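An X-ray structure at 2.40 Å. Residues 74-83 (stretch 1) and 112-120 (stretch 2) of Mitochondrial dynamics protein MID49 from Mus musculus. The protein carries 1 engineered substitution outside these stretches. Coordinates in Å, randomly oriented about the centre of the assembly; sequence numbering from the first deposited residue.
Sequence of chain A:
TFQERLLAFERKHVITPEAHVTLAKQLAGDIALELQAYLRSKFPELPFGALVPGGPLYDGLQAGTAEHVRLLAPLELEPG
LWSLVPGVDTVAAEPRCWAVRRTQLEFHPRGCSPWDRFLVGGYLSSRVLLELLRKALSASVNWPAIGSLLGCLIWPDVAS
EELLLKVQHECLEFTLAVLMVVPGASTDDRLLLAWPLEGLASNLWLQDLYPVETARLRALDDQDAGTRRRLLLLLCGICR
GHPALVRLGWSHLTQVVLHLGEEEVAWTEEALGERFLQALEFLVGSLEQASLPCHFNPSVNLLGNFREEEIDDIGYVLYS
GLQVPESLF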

# COMPACT_ATOMS: atom_id res chain seq x y z
N PRO A 74 3.90 3.76 -13.86
CA PRO A 74 5.13 2.98 -14.10
C PRO A 74 6.16 3.70 -14.96
O PRO A 74 5.84 4.19 -16.03
CB PRO A 74 4.62 1.71 -14.79
CG PRO A 74 3.31 2.11 -15.41
CD PRO A 74 2.72 3.16 -14.51
N LEU A 75 7.39 3.76 -14.47
CA LEU A 75 8.50 4.26 -15.26
C LEU A 75 8.87 3.18 -16.26
O LEU A 75 8.87 1.99 -15.91
CB LEU A 75 9.69 4.59 -14.37
CG LEU A 75 9.68 5.89 -13.58
CD1 LEU A 75 8.81 5.76 -12.32
CD2 LEU A 75 11.12 6.29 -13.26
N GLU A 76 9.12 3.57 -17.51
CA GLU A 76 9.63 2.58 -18.46
C GLU A 76 11.13 2.75 -18.56
O GLU A 76 11.60 3.66 -19.24
CB GLU A 76 8.96 2.70 -19.83
CG GLU A 76 7.48 2.37 -19.76
CD GLU A 76 6.72 2.64 -21.03
OE1 GLU A 76 7.27 3.28 -21.96
OE2 GLU A 76 5.56 2.19 -21.09
N LEU A 77 11.88 1.89 -17.88
CA LEU A 77 13.34 1.98 -17.89
C LEU A 77 13.94 1.21 -19.09
O LEU A 77 13.45 0.15 -19.47
CB LEU A 77 13.91 1.45 -16.57
CG LEU A 77 13.51 2.19 -15.29
CD1 LEU A 77 14.16 1.57 -14.05
CD2 LEU A 77 13.88 3.66 -15.41
N GLU A 78 14.97 1.77 -19.72
CA GLU A 78 15.69 1.04 -20.78
C GLU A 78 16.27 -0.27 -20.24
O GLU A 78 16.93 -0.29 -19.21
CB GLU A 78 16.82 1.88 -21.40
CG GLU A 78 16.37 3.20 -22.04
CD GLU A 78 16.20 4.34 -21.03
OE1 GLU A 78 16.22 4.10 -19.81
OE2 GLU A 78 16.05 5.50 -21.48
N PRO A 79 15.96 -1.39 -20.90
CA PRO A 79 16.46 -2.68 -20.41
C PRO A 79 17.98 -2.78 -20.36
O PRO A 79 18.66 -2.51 -21.35
CB PRO A 79 15.88 -3.69 -21.42
CG PRO A 79 15.51 -2.86 -22.64
CD PRO A 79 15.12 -1.51 -22.11
N GLY A 80 18.51 -3.14 -19.19
CA GLY A 80 19.95 -3.31 -19.02
C GLY A 80 20.75 -2.04 -18.80
O GLY A 80 21.97 -2.08 -18.64
N LEU A 81 20.07 -0.90 -18.80
CA LEU A 81 20.71 0.38 -18.53
C LEU A 81 20.64 0.68 -17.05
O LEU A 81 21.26 1.62 -16.56
CB LEU A 81 20.03 1.50 -19.32
CG LEU A 81 20.86 2.60 -19.97
CD1 LEU A 81 21.86 2.03 -20.97
CD2 LEU A 81 19.91 3.58 -20.68
N TRP A 82 19.87 -0.13 -16.34
CA TRP A 82 19.57 0.10 -14.94
C TRP A 82 19.60 -1.21 -14.19
O TRP A 82 19.20 -2.25 -14.71
CB TRP A 82 18.19 0.76 -14.77
CG TRP A 82 18.03 2.01 -15.58
CD1 TRP A 82 17.53 2.11 -16.86
CD2 TRP A 82 18.36 3.34 -15.16
NE1 TRP A 82 17.54 3.44 -17.24
CE2 TRP A 82 18.04 4.21 -16.23
CE3 TRP A 82 18.90 3.89 -13.97
CZ2 TRP A 82 18.25 5.59 -16.15
CZ3 TRP A 82 19.09 5.28 -13.89
CH2 TRP A 82 18.76 6.11 -14.99
N SER A 83 20.09 -1.14 -12.95
CA SER A 83 20.31 -2.33 -12.14
C SER A 83 19.77 -2.08 -10.74
O SER A 83 19.73 -0.96 -10.29
CB SER A 83 21.80 -2.66 -12.11
OG SER A 83 22.10 -3.55 -11.06
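Stretch 2 (112-120) CSPWDRFLV

Two hydrogen bonds fix stretch 2 on stretch 1, and each joins a side chain of stretch 2 to a different kind of acceptor. The indole of Trp 115 donates from NE1 to the backbone O of Glu 76 at 2.9 Å, with a nearly straight angle of 162°, so a loop carbonyl is satisfied by a buried ring. Ser 113 donates from OG to OE2 of Glu 78, also at 2.9 Å. The other carboxylate oxygen is taken within stretch 1: Trp 82 NE1 donates a hydrogen bond to Glu 78 OE1 at 3.0 Å. Glu 78, with chi1 m and chi2 p, thus reads as a bracket, one oxygen reaching across the contact and the other holding the Trp 82 indole in place.

Ser 113 is equally well used. Its OG, set by a t rotamer, donates to Glu 78 and accepts from the backbone N of Trp 115 at 3.1 Å, while its own N donates to Asp 116 OD2 at 3.2 Å. Together with the backbone bond from Asp 116 N to Ser 113 O, 2.9 Å, these tighten the start of stretch 2 into a compact turn. The chain then passes through a short 3-10 segment at 116-117, with Phe 118 N bonded to Trp 115 O at 3.0 Å and Leu 119 N to Asp 116 O at 2.9 Å, before strand 119-120 begins.

Stretch 1 is extended from Leu 75 to Glu 78, bends sharply in a type II turn from Glu 78 to Leu 81, with Gly 80 at positive phi, and enters a strand at Trp 82. The nearest CA pairs, Leu 77 CA to Trp 115 CA at 7.9 Å and Glu 78 CA to Ser 113 CA at 7.8 Å, run in opposite senses along the two chains. At that spacing side chains carry the contact, apart from the Glu 76 carbonyl.

Packing centres on Trp 115, which has the largest covered area. Leu 75 CD2 lies 3.6 Å from the centroid of its six-membered ring, and Leu 77 CD2 lies 3.9 Å from the centroid of its five-membered ring; both are CH-pi contacts over one face. The ring edge meets polar atoms: the Glu 76 carbonyl bonds there, and Glu 78 OE1 comes within 3.8 Å of Trp 115 CD1. Farther along, Trp 82 CZ2 touches Trp 115 CB at 3.8 Å, and Leu 119 CD2 meets Trp 82 CZ3 at the ring edge, 4.0 Å away. The rule is economical: two leucines pack over one face of the indole, while oxygens line its edge.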

# COMPACT_ATOMS: atom_id res chain seq x y z
N CYS A 112 21.80 10.04 -22.40
CA CYS A 112 21.29 9.04 -23.34
C CYS A 112 19.90 8.57 -22.91
O CYS A 112 19.14 8.11 -23.73
CB CYS A 112 22.25 7.87 -23.44
SG CYS A 112 23.74 8.31 -24.36
N SER A 113 19.60 8.69 -21.62
CA SER A 113 18.29 8.34 -21.10
C SER A 113 17.55 9.55 -20.54
O SER A 113 18.14 10.35 -19.81
CB SER A 113 18.40 7.29 -20.01
OG SER A 113 17.16 7.17 -19.34
N PRO A 114 16.24 9.67 -20.84
CA PRO A 114 15.42 10.76 -20.32
C PRO A 114 15.34 10.74 -18.80
O PRO A 114 15.11 11.77 -18.17
CB PRO A 114 14.03 10.50 -20.95
CG PRO A 114 14.05 9.00 -21.31
CD PRO A 114 15.46 8.75 -21.72
N TRP A 115 15.57 9.57 -18.20
CA TRP A 115 15.55 9.50 -16.76
C TRP A 115 16.84 10.06 -16.13
O TRP A 115 16.91 10.22 -14.89
CB TRP A 115 15.33 8.05 -16.32
CG TRP A 115 14.07 7.44 -16.86
CD1 TRP A 115 13.97 6.38 -17.73
CD2 TRP A 115 12.71 7.83 -16.55
NE1 TRP A 115 12.64 6.10 -17.98
CE2 TRP A 115 11.85 6.97 -17.28
CE3 TRP A 115 12.14 8.84 -15.76
CZ2 TRP A 115 10.46 7.10 -17.23
CZ3 TRP A 115 10.75 8.95 -15.70
CH2 TRP A 115 9.93 8.08 -16.43
N ASP A 116 17.87 10.33 -16.94
CA ASP A 116 19.16 10.77 -16.39
C ASP A 116 19.06 12.11 -15.62
O ASP A 116 19.84 12.33 -14.69
CB ASP A 116 20.23 10.92 -17.48
CG ASP A 116 20.72 9.60 -18.02
OD1 ASP A 116 20.48 8.55 -17.39
OD2 ASP A 116 21.37 9.61 -19.08
N ARG A 117 18.10 12.96 -15.96
CA ARG A 117 17.96 14.23 -15.25
C ARG A 117 17.55 14.03 -13.77
O ARG A 117 17.66 14.96 -12.96
CB ARG A 117 16.95 15.13 -15.93
CG ARG A 117 15.57 14.62 -15.85
CD ARG A 117 14.60 15.64 -16.40
NE ARG A 117 14.26 16.62 -15.38
CZ ARG A 117 13.19 17.40 -15.43
NH1 ARG A 117 12.34 17.31 -16.46
NH2 ARG A 117 12.95 18.26 -14.45
N PHE A 118 17.09 12.83 -13.43
CA PHE A 118 16.75 12.51 -12.05
C PHE A 118 17.87 11.78 -11.35
O PHE A 118 17.69 11.23 -10.26
CB PHE A 118 15.46 11.69 -12.01
CG PHE A 118 14.35 12.32 -12.78
CD1 PHE A 118 13.74 13.48 -12.28
CD2 PHE A 118 13.97 11.82 -14.02
CE1 PHE A 118 12.72 14.10 -13.01
CE2 PHE A 118 12.95 12.44 -14.75
CZ PHE A 118 12.33 13.60 -14.24
N LEU A 119 19.04 11.75 -11.97
CA LEU A 119 20.20 11.15 -11.34
C LEU A 119 20.77 12.03 -10.23
O LEU A 119 21.00 13.22 -10.42
CB LEU A 119 21.29 10.86 -12.38
CG LEU A 119 21.16 9.65 -13.29
CD1 LEU A 119 22.37 9.64 -14.20
CD2 LEU A 119 21.12 8.40 -12.46
N VAL A 120 20.97 11.44 -9.06
CA VAL A 120 21.84 11.98 -8.03
C VAL A 120 23.04 11.06 -7.92
O VAL A 120 22.88 9.90 -7.57
CB VAL A 120 21.12 12.11 -6.68
CG1 VAL A 120 22.11 12.54 -5.60
CG2 VAL A 120 20.03 13.11 -6.80